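ABC transporter binding protein AcbH (PDB 3OO8) binds beta-D-galactopyranose with exclusive preference, serving as the extracellular solute receptor of a bacterial ABC transporter. Local coordinates at residues A[289-292]-A[293-297]; A[192-195]-A[196-200]; A[37-40]-A[41-45]; A[348-351]-A[352-356]. The protein carries 2 engineered substitutions. All blocks are in the same frame, centred on the assembly; numbering follows the deposited sequence.

Contact 1 of 4, residues A[289-292]-A[293-297]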
loop_
_atom_site.group_PDB
_atom_site.type_symbol
_atom_site.label_atom_id
_atom_site.label_comp_id
_atom_site.label_asym_id
_atom_site.label_seq_id
_atom_site.Cartn_x
_atom_site.Cartn_y
_atom_site.Cartn_z
ATOM N N PRO A 289 -3.236 -6.889 21.436
ATOM C CA PRO A 289 -3.124 -8.255 20.993
ATOM C C PRO A 289 -4.362 -8.791 20.253
ATOM O O PRO A 289 -4.266 -9.782 19.554
ATOM C CB PRO A 289 -2.799 -9.016 22.287
ATOM C CG PRO A 289 -2.158 -7.974 23.181
ATOM C CD PRO A 289 -2.919 -6.714 22.868
ATOM N N GLN A 290 -5.506 -8.130 20.371
ATOM C CA GLN A 290 -6.664 -8.581 19.598
ATOM C C GLN A 290 -6.353 -8.543 18.101
ATOM O O GLN A 290 -6.842 -9.383 17.335
ATOM C CB GLN A 290 -7.875 -7.687 19.886
ATOM C CG GLN A 290 -9.153 -8.091 19.177
ATOM C CD GLN A 290 -10.333 -7.234 19.604
ATOM O OE1 GLN A 290 -10.215 -6.396 20.502
ATOM N NE2 GLN A 290 -11.454 -7.386 18.917
ATOM N N TYR A 291 -5.536 -7.581 17.693
ATOM C CA TYR A 291 -5.206 -7.394 16.273
ATOM C C TYR A 291 -3.783 -7.794 15.907
ATOM O O TYR A 291 -3.381 -7.660 14.750
ATOM C CB TYR A 291 -5.471 -5.945 15.868
ATOM C CG TYR A 291 -6.907 -5.553 16.190
ATOM C CD1 TYR A 291 -7.977 -6.238 15.621
ATOM C CD2 TYR A 291 -7.165 -4.527 17.091
ATOM C CE1 TYR A 291 -9.262 -5.909 15.958
ATOM C CE2 TYR A 291 -8.454 -4.181 17.424
ATOM C CZ TYR A 291 -9.493 -4.896 16.854
ATOM O OH TYR A 291 -10.786 -4.546 17.198
ATOM N N GLY A 292 -3.025 -8.268 16.894
ATOM C CA GLY A 292 -1.643 -8.724 16.695
ATOM C C GLY A 292 -0.867 -7.864 15.699
ATOM O O GLY A 292 -0.837 -6.632 15.801
ATOM N N THR A 293 -0.272 -8.535 14.715
ATOM C CA THR A 293 0.330 -7.852 13.579
ATOM C C THR A 293 -0.434 -8.285 12.341
ATOM O O THR A 293 0.141 -8.482 11.270
ATOM C CB THR A 293 1.844 -8.175 13.430
ATOM O OG1 THR A 293 2.060 -9.574 13.248
ATOM C CG2 THR A 293 2.622 -7.694 14.654
ATOM N N ASP A 294 -1.755 -8.412 12.486
ATOM C CA ASP A 294 -2.535 -9.036 11.416
ATOM C C ASP A 294 -2.721 -8.220 10.154
ATOM O O ASP A 294 -3.143 -8.752 9.123
ATOM C CB ASP A 294 -3.932 -9.356 11.914
ATOM C CG ASP A 294 -3.965 -10.542 12.833
ATOM O OD1 ASP A 294 -3.059 -11.405 12.742
ATOM O OD2 ASP A 294 -4.947 -10.629 13.601
ATOM N N TYR A 295 -2.432 -6.928 10.240
ATOM C CA TYR A 295 -2.783 -5.997 9.167
ATOM C C TYR A 295 -1.592 -5.157 8.763
ATOM O O TYR A 295 -0.700 -4.886 9.581
ATOM C CB TYR A 295 -3.938 -5.098 9.630
ATOM C CG TYR A 295 -5.115 -5.884 10.116
ATOM C CD1 TYR A 295 -5.745 -6.791 9.269
ATOM C CD2 TYR A 295 -5.612 -5.708 11.418
ATOM C CE1 TYR A 295 -6.819 -7.543 9.711
ATOM C CE2 TYR A 295 -6.681 -6.441 11.869
ATOM C CZ TYR A 295 -7.285 -7.339 11.016
ATOM O OH TYR A 295 -8.361 -8.073 11.453
ATOM N N MET A 296 -1.565 -4.727 7.509
ATOM C CA MET A 296 -0.452 -3.911 7.003
ATOM C C MET A 296 -0.983 -3.085 5.835
ATOM O O MET A 296 -1.851 -3.567 5.104
ATOM C CB MET A 296 0.638 -4.837 6.408
ATOM C CG MET A 296 1.965 -4.105 6.106
ATOM S SD MET A 296 2.998 -5.146 5.026
ATOM C CE MET A 296 3.522 -6.432 6.153
ATOM N N ASP A 297 -0.465 -1.880 5.638
ATOM C CA ASP A 297 -0.658 -1.170 4.370
ATOM C C ASP A 297 0.256 -1.866 3.343
ATOM O O ASP A 297 1.486 -1.870 3.501
ATOM C CB ASP A 297 -0.130 0.293 4.488
ATOM C CG ASP A 297 -1.182 1.312 4.973
ATOM O OD1 ASP A 297 -2.422 1.113 4.849
ATOM O OD2 ASP A 297 -0.743 2.365 5.478
HETATM O O HOH W 1 -7.297 -9.462 14.033
#
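Gln290 reaches Asp294 and Tyr295 through a water. The water donates to Asp294 OD2 at 2.7 Å and lies 3.1 Å from Tyr295 OH. Its bond to Gln290 O, 3.3 Å long, is weak. Gln290 CG lies over one face of the Tyr291 ring, near its rim. Tyr291 makes the direct contacts. Its carbonyl O accepts from Asp294 N at 2.9 Å; the N-H points almost straight at it (168°) and lies in the carbonyl plane. This bond closes a beta turn over Gly292 and Thr293. The Tyr291 ring meets Tyr295 obliquely: CD1 sits 4.0 Å from Tyr295 CE2, at the edge of the Tyr295 ring and in its plane. One face of that ring carries Asp294 CB, 3.8 Å above its centre. Gly292 follows with a positive phi (38°), a conformation that favours glycine and resembles the second residue of a type II' turn. Asp294 turns its CG beside its own backbone N (chi1 -75°), which leaves OD2 on the water's side of the turn. A leucine here would probably leave the water without its carboxylate acceptor and Lys365 without the partner of its weak, long ion pair. Beyond the turn, the Tyr295 ring meets that of Tyr204, and the chain enters the short strand 295-297, parallel to 366-368. The shape of the turn therefore rests on its backbone bond, while the carboxylate and the phenol are coupled through solvent, and the Gln290 carbonyl joins them weakly.

Contact 2 of 4, residues A[192-195]-A[196-200]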
loop_
_atom_site.group_PDB
_atom_site.type_symbol
_atom_site.label_atom_id
_atom_site.label_comp_id
_atom_site.label_asym_id
_atom_site.label_seq_id
_atom_site.Cartn_x
_atom_site.Cartn_y
_atom_site.Cartn_z
ATOM N N GLY A 192 1.286 7.033 6.840
ATOM C CA GLY A 192 1.562 5.609 7.115
ATOM C C GLY A 192 1.615 5.308 8.602
ATOM O O GLY A 192 1.311 4.202 9.029
ATOM N N THR A 193 2.116 6.254 9.395
ATOM C CA THR A 193 2.150 6.060 10.839
ATOM C C THR A 193 0.717 6.091 11.412
ATOM O O THR A 193 0.372 5.281 12.286
ATOM C CB THR A 193 3.076 7.078 11.524
ATOM O OG1 THR A 193 4.427 6.732 11.185
ATOM C CG2 THR A 193 2.903 7.000 13.025
ATOM N N PHE A 194 -0.106 7.018 10.927
ATOM C CA PHE A 194 -1.503 7.035 11.355
ATOM C C PHE A 194 -2.151 5.679 11.057
ATOM O O PHE A 194 -2.759 5.049 11.945
ATOM C CB PHE A 194 -2.347 8.138 10.697
ATOM C CG PHE A 194 -3.781 8.086 11.145
ATOM C CD1 PHE A 194 -4.201 8.787 12.282
ATOM C CD2 PHE A 194 -4.700 7.263 10.485
ATOM C CE1 PHE A 194 -5.493 8.693 12.725
ATOM C CE2 PHE A 194 -6.009 7.139 10.950
ATOM C CZ PHE A 194 -6.402 7.870 12.063
ATOM N N ASP A 195 -1.981 5.228 9.819
ATOM C CA ASP A 195 -2.585 3.968 9.409
ATOM C C ASP A 195 -2.183 2.795 10.284
ATOM O O ASP A 195 -3.022 1.995 10.695
ATOM C CB ASP A 195 -2.195 3.617 7.981
ATOM C CG ASP A 195 -2.763 4.568 6.951
ATOM O OD1 ASP A 195 -3.678 5.386 7.214
ATOM O OD2 ASP A 195 -2.237 4.425 5.793
ATOM N N ILE A 196 -0.892 2.647 10.537
ATOM C CA ILE A 196 -0.434 1.459 11.260
ATOM C C ILE A 196 -0.856 1.494 12.739
ATOM O O ILE A 196 -1.210 0.444 13.305
ATOM C CB ILE A 196 1.089 1.195 11.063
ATOM C CG1 ILE A 196 1.474 -0.254 11.384
ATOM C CG2 ILE A 196 1.990 2.186 11.848
ATOM C CD1 ILE A 196 0.644 -1.345 10.681
ATOM N N LEU A 197 -0.782 2.669 13.373
ATOM C CA LEU A 197 -1.278 2.819 14.754
ATOM C C LEU A 197 -2.762 2.448 14.809
ATOM O O LEU A 197 -3.177 1.722 15.715
ATOM C CB LEU A 197 -1.074 4.232 15.262
ATOM C CG LEU A 197 0.396 4.570 15.471
ATOM C CD1 LEU A 197 0.446 6.010 15.902
ATOM C CD2 LEU A 197 1.014 3.711 16.587
ATOM N N ASN A 198 -3.546 2.957 13.860
ATOM C CA ASN A 198 -4.977 2.626 13.817
ATOM C C ASN A 198 -5.236 1.130 13.624
ATOM O O ASN A 198 -6.072 0.534 14.342
ATOM C CB ASN A 198 -5.683 3.487 12.749
ATOM C CG ASN A 198 -7.177 3.628 12.988
ATOM O OD1 ASN A 198 -7.644 3.620 14.132
ATOM N ND2 ASN A 198 -7.931 3.864 11.901
ATOM N N LEU A 199 -4.499 0.496 12.707
ATOM C CA LEU A 199 -4.632 -0.966 12.469
ATOM C C LEU A 199 -4.229 -1.789 13.689
ATOM O O LEU A 199 -4.763 -2.863 13.899
ATOM C CB LEU A 199 -3.728 -1.397 11.311
ATOM C CG LEU A 199 -4.133 -0.870 9.932
ATOM C CD1 LEU A 199 -3.085 -1.145 8.871
ATOM C CD2 LEU A 199 -5.476 -1.485 9.514
ATOM N N ARG A 200 -3.237 -1.309 14.443
ATOM C CA ARG A 200 -2.747 -2.043 15.620
ATOM C C ARG A 200 -3.596 -1.817 16.870
ATOM O O ARG A 200 -3.659 -2.718 17.699
ATOM C CB ARG A 200 -1.320 -1.583 15.939
ATOM C CG ARG A 200 -0.342 -2.091 14.893
ATOM C CD ARG A 200 0.058 -3.562 15.125
ATOM N NE ARG A 200 1.157 -3.964 14.236
ATOM C CZ ARG A 200 1.003 -4.358 12.976
ATOM N NH1 ARG A 200 -0.211 -4.465 12.428
ATOM N NH2 ARG A 200 2.067 -4.667 12.264
#
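The Phe194 ring lies alongside the Asn198 side chain, and the two point the same way, with ring and amide planes 48° apart. Ring atom CE2 approaches Asn198 CB to 4.1 Å. At the ring's edge, in its plane, stands Asp195 OD1. The other flat group is the Arg200 guanidinium. Ile196 CD1 sits 3.6 Å above one of its faces, toward the rim. Arg200 NH2 bonds to the carbonyl of Phe284. All this happens on helix 191-201, a buried alpha helix of the class 2 solute-binding-protein fold. Four successive i to i+4 bonds join the segments. The tightest two are Asn198 N to Phe194 O and Leu199 N to Asp195 O, each 2.9 Å. Ile196 N donates to Gly192 O at 3.1 Å. On another side of the helix, Thr193 and Leu197 run side by side, with Thr193 CG2 3.9 Å from Leu197 CD1. Thr193 CG2 is anti to its backbone N (chi1 -71° for OG1), which places the methyl against the leucine. Leu197 CG also rests 3.3 Å from Thr193 O. Phe194 and Asn198 pack on Leu210 and Val225 of the following helices. Gly192 lies beside Trp142, which binds beta-D-galactose, and Asp195 OD2 takes a weak bond from Met371 N, next to Glu372, a galactose-binding position that is changed in this structure.

Contact 3 of 4, residues A[37-40]-A[41-45]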
loop_
_atom_site.group_PDB
_atom_site.type_symbol
_atom_site.label_atom_id
_atom_site.label_comp_id
_atom_site.label_asym_id
_atom_site.label_seq_id
_atom_site.Cartn_x
_atom_site.Cartn_y
_atom_site.Cartn_z
ATOM N N SER A 37 3.123 4.313 -17.769
ATOM C CA SER A 37 3.749 5.212 -18.741
ATOM C C SER A 37 5.264 5.331 -18.517
ATOM O O SER A 37 5.993 5.665 -19.450
ATOM C CB SER A 37 3.053 6.590 -18.722
ATOM O OG SER A 37 3.170 7.218 -17.451
ATOM N N ASP A 38 5.751 5.041 -17.313
ATOM C CA ASP A 38 7.210 5.041 -17.064
ATOM C C ASP A 38 7.876 3.946 -17.912
ATOM O O ASP A 38 7.281 2.894 -18.193
ATOM C CB ASP A 38 7.562 4.844 -15.586
ATOM C CG ASP A 38 7.212 6.036 -14.716
ATOM O OD1 ASP A 38 6.921 7.129 -15.238
ATOM O OD2 ASP A 38 7.221 5.853 -13.486
ATOM N N GLU A 39 9.117 4.197 -18.332
ATOM C CA GLU A 39 9.793 3.325 -19.274
ATOM C C GLU A 39 9.832 1.845 -18.849
ATOM O O GLU A 39 9.448 0.977 -19.611
ATOM C CB GLU A 39 11.200 3.892 -19.550
ATOM C CG GLU A 39 12.066 3.061 -20.473
ATOM C CD GLU A 39 12.687 1.884 -19.762
ATOM O OE1 GLU A 39 13.132 2.060 -18.605
ATOM O OE2 GLU A 39 12.729 0.789 -20.363
ATOM N N ALA A 40 10.276 1.554 -17.632
ATOM C CA ALA A 40 10.427 0.165 -17.200
ATOM C C ALA A 40 9.097 -0.592 -17.104
ATOM O O ALA A 40 8.950 -1.631 -17.732
ATOM C CB ALA A 40 11.221 0.086 -15.904
ATOM N N PRO A 41 8.134 -0.076 -16.327
ATOM C CA PRO A 41 6.877 -0.819 -16.291
ATOM C C PRO A 41 6.140 -0.857 -17.629
ATOM O O PRO A 41 5.426 -1.828 -17.892
ATOM C CB PRO A 41 6.055 -0.088 -15.227
ATOM C CG PRO A 41 6.632 1.302 -15.183
ATOM C CD PRO A 41 8.106 1.101 -15.439
ATOM N N LYS A 42 6.251 0.182 -18.459
ATOM C CA LYS A 42 5.650 0.147 -19.789
ATOM C C LYS A 42 6.204 -1.021 -20.615
ATOM O O LYS A 42 5.457 -1.747 -21.258
ATOM C CB LYS A 42 5.862 1.476 -20.525
ATOM C CG LYS A 42 5.266 1.517 -21.924
ATOM C CD LYS A 42 5.474 2.930 -22.518
ATOM C CE LYS A 42 4.706 3.117 -23.810
ATOM N NZ LYS A 42 4.951 4.506 -24.295
ATOM N N ALA A 43 7.508 -1.241 -20.545
ATOM C CA ALA A 43 8.144 -2.310 -21.278
ATOM C C ALA A 43 7.702 -3.651 -20.684
ATOM O O ALA A 43 7.431 -4.583 -21.415
ATOM C CB ALA A 43 9.694 -2.145 -21.163
ATOM N N ALA A 44 7.642 -3.727 -19.360
ATOM C CA ALA A 44 7.253 -4.998 -18.707
ATOM C C ALA A 44 5.811 -5.342 -19.087
ATOM O O ALA A 44 5.496 -6.514 -19.365
ATOM C CB ALA A 44 7.411 -4.921 -17.189
ATOM N N PHE A 45 4.929 -4.338 -19.068
ATOM C CA PHE A 45 3.526 -4.606 -19.391
ATOM C C PHE A 45 3.385 -5.022 -20.839
ATOM O O PHE A 45 2.549 -5.877 -21.169
ATOM C CB PHE A 45 2.642 -3.378 -19.124
ATOM C CG PHE A 45 1.175 -3.684 -19.262
ATOM C CD1 PHE A 45 0.556 -4.486 -18.323
ATOM C CD2 PHE A 45 0.406 -3.112 -20.261
ATOM C CE1 PHE A 45 -0.791 -4.831 -18.439
ATOM C CE2 PHE A 45 -0.948 -3.449 -20.378
ATOM C CZ PHE A 45 -1.538 -4.297 -19.450
HETATM O O HOH W 2 4.720 6.536 -21.914
#
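Asp38 and Pro41 meet at the start of helix 39-56, the helix of a beta-alpha-beta crossover between the parallel strands 30-34 and 60-64. Asp38 CB lies 3.7 Å from Pro41 CG, so the methylene carbon and not the carboxylate touches the ring. Asp38 holds the N-cap position, yet its side chain makes no capping bond. Pro41 falls in the first turn of the helix, where a missing N-H costs no helical bond. Lys42 is oriented differently. Its chain is fully extended and runs past the Ser37 carbonyl, with CD 4.1 Å from Ser37 O. A water bridges from its end back to that oxygen: it accepts from Lys42 NZ at 3.1 Å and donates to Ser37 O at 2.9 Å. Ser37 OG bonds to the backbone N of His67, a galactose-binding residue, so this turn adjoins the sugar site. Glu39 takes little part; its OE2 comes to 4.3 Å from Ala43 CB. Beneath these side chains the backbone begins its regular i to i+4 pattern. Lys42 N donates to Asp38 O at 2.9 Å, and Ala43 and Ala44 follow with bonds to Glu39 O and Ala40 O. On the inner side, Phe45 packs edge-to-face with Phe32 and touches Phe331 of helix 325-332. Ala40 CB lies 3.3 Å from Pro41 CD, tighter than usual van der Waals contact, as the peptide link between the two residues brings them together.

Contact 4 of 4, residues A[348-351]-A[352-356]. With SO4 (sulfate ion), chain B.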
loop_
_atom_site.group_PDB
_atom_site.type_symbol
_atom_site.label_atom_id
_atom_site.label_comp_id
_atom_site.label_asym_id
_atom_site.label_seq_id
_atom_site.Cartn_x
_atom_site.Cartn_y
_atom_site.Cartn_z
ATOM N N PRO A 348 12.291 -16.122 -9.490
ATOM C CA PRO A 348 13.740 -16.326 -9.532
ATOM C C PRO A 348 14.512 -15.032 -9.515
ATOM O O PRO A 348 15.709 -15.012 -9.247
ATOM C CB PRO A 348 13.977 -17.053 -10.864
ATOM C CG PRO A 348 12.670 -17.014 -11.605
ATOM C CD PRO A 348 11.583 -16.771 -10.608
ATOM N N THR A 349 13.828 -13.935 -9.807
ATOM C CA THR A 349 14.485 -12.636 -9.811
ATOM C C THR A 349 14.391 -11.884 -8.471
ATOM O O THR A 349 15.012 -10.838 -8.317
ATOM C CB THR A 349 13.875 -11.719 -10.903
ATOM O OG1 THR A 349 12.452 -11.698 -10.751
ATOM C CG2 THR A 349 14.213 -12.212 -12.311
ATOM N N TYR A 350 13.606 -12.378 -7.519
ATOM C CA TYR A 350 13.462 -11.634 -6.267
ATOM C C TYR A 350 14.777 -11.495 -5.470
ATOM O O TYR A 350 15.559 -12.445 -5.382
ATOM C CB TYR A 350 12.469 -12.296 -5.329
ATOM C CG TYR A 350 10.998 -12.221 -5.696
ATOM C CD1 TYR A 350 10.516 -11.332 -6.657
ATOM C CD2 TYR A 350 10.096 -12.964 -4.970
ATOM C CE1 TYR A 350 9.139 -11.272 -6.954
ATOM C CE2 TYR A 350 8.720 -12.906 -5.232
ATOM C CZ TYR A 350 8.263 -12.046 -6.216
ATOM O OH TYR A 350 6.921 -12.026 -6.485
ATOM N N ASN A 351 14.996 -10.314 -4.903
ATOM C CA ASN A 351 16.033 -10.106 -3.895
ATOM C C ASN A 351 15.541 -10.480 -2.470
ATOM O O ASN A 351 14.391 -10.907 -2.268
ATOM C CB ASN A 351 16.550 -8.670 -3.953
ATOM C CG ASN A 351 15.455 -7.656 -3.710
ATOM O OD1 ASN A 351 14.616 -7.860 -2.843
ATOM N ND2 ASN A 351 15.460 -6.559 -4.471
ATOM N N ASP A 352 16.411 -10.337 -1.478
ATOM C CA ASP A 352 16.085 -10.791 -0.140
ATOM C C ASP A 352 14.917 -10.008 0.471
ATOM O O ASP A 352 14.103 -10.588 1.198
ATOM C CB ASP A 352 17.330 -10.720 0.756
ATOM C CG ASP A 352 18.303 -11.852 0.476
ATOM O OD1 ASP A 352 17.875 -12.869 -0.122
ATOM O OD2 ASP A 352 19.484 -11.719 0.870
ATOM N N ILE A 353 14.888 -8.707 0.179
ATOM C CA ILE A 353 13.837 -7.804 0.656
ATOM C C ILE A 353 12.502 -8.278 0.100
ATOM O O ILE A 353 11.533 -8.347 0.851
ATOM C CB ILE A 353 14.076 -6.330 0.215
ATOM C CG1 ILE A 353 15.305 -5.758 0.926
ATOM C CG2 ILE A 353 12.852 -5.447 0.589
ATOM C CD1 ILE A 353 15.119 -5.660 2.437
ATOM N N GLN A 354 12.472 -8.591 -1.194
ATOM C CA GLN A 354 11.241 -9.146 -1.815
ATOM C C GLN A 354 10.837 -10.482 -1.210
ATOM O O GLN A 354 9.660 -10.710 -0.940
ATOM C CB GLN A 354 11.411 -9.295 -3.326
ATOM C CG GLN A 354 11.349 -7.937 -4.049
ATOM C CD GLN A 354 11.750 -8.057 -5.515
ATOM O OE1 GLN A 354 12.908 -8.415 -5.833
ATOM N NE2 GLN A 354 10.810 -7.764 -6.421
ATOM N N LYS A 355 11.794 -11.389 -1.025
ATOM C CA LYS A 355 11.443 -12.657 -0.427
ATOM C C LYS A 355 10.789 -12.469 0.945
ATOM O O LYS A 355 9.796 -13.105 1.243
ATOM C CB LYS A 355 12.690 -13.529 -0.309
ATOM C CG LYS A 355 13.180 -13.934 -1.686
ATOM C CD LYS A 355 14.496 -14.691 -1.556
ATOM C CE LYS A 355 14.938 -15.262 -2.898
ATOM N NZ LYS A 355 16.227 -15.993 -2.747
ATOM N N LYS A 356 11.352 -11.598 1.778
ATOM C CA LYS A 356 10.749 -11.371 3.077
ATOM C C LYS A 356 9.383 -10.666 2.941
ATOM O O LYS A 356 8.450 -10.948 3.699
ATOM C CB LYS A 356 11.703 -10.566 3.947
ATOM C CG LYS A 356 11.240 -10.509 5.390
ATOM C CD LYS A 356 12.332 -9.912 6.282
ATOM C CE LYS A 356 11.849 -9.832 7.723
ATOM N NZ LYS A 356 11.603 -11.170 8.315
HETATM S S SO4 B . 15.468 -12.351 8.185
HETATM O O1 SO4 B . 15.032 -11.115 8.826
HETATM O O2 SO4 B . 15.800 -13.312 9.235
HETATM O O3 SO4 B . 16.649 -12.102 7.358
HETATM O O4 SO4 B . 14.410 -12.889 7.333
HETATM O O HOH W 3 14.307 -8.144 -8.101
HETATM O O HOH W 4 17.440 -13.517 -3.017
#
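Asn351 CG sits between its backbone N and carbonyl carbon (chi1 60°), and this folds OD1 onto the first turn of the helix. OD1 accepts from Gln354 N at 2.8 Å. Gln354 answers: its CG lies beside its own N (chi1 -74°), the chain extends beyond it, and OE1 returns to accept from Asn351 N at 3.0 Å. The two side chains cross at about a right angle, with their amide planes 52° apart. These reciprocal bonds form a capping box at the N terminus of helix 352-363. Lys355 N adds the first i to i+4 bond, to Asn351 O. The Gln354 side chain also crosses that of Tyr350 at about a right angle, with NE2 3.6 Å from Tyr350 CD1. NE2 bonds to the carbonyls of Asp338 and Asp335, while Tyr350 OH takes the N-H of Gly340. An alanine in place of Gln354 would probably leave Asn351 N and those two carbonyls without their partner and open a gap beside the Tyr350 ring. Lys355 stretches back toward Tyr350, and its NZ donates to a water at 2.8 Å, close to Tyr350 O and Asp352 OD1. Lys356 NZ makes weak bonds to a sulfate ion, 3.4 Å to its O4.

Overall arrangement
From the N terminus the order is contacts 3, 2, 1, 4. Each is local, and none nests or crosses. Contact 3 starts the helix of the first beta-alpha-beta unit. It lies across the chain's centre from contacts 1 and 2, about 34 and 32 Å between centres. Contact 1 closes a turn in the loop between strands 279-282 and 295-297. It touches contact 2: Tyr295 O and Arg200 NH1, 2.9 Å apart, probably form a hydrogen bond, tying in helix 191-201. Asp195 OD2 and Asp297 OD2 also lie close, at 2.6 Å. Contact 4 joins the loop after strand 339-340 to helix 352-363, its nearest atoms about 7 Å from contact 1 and about 11 Å from contact 3.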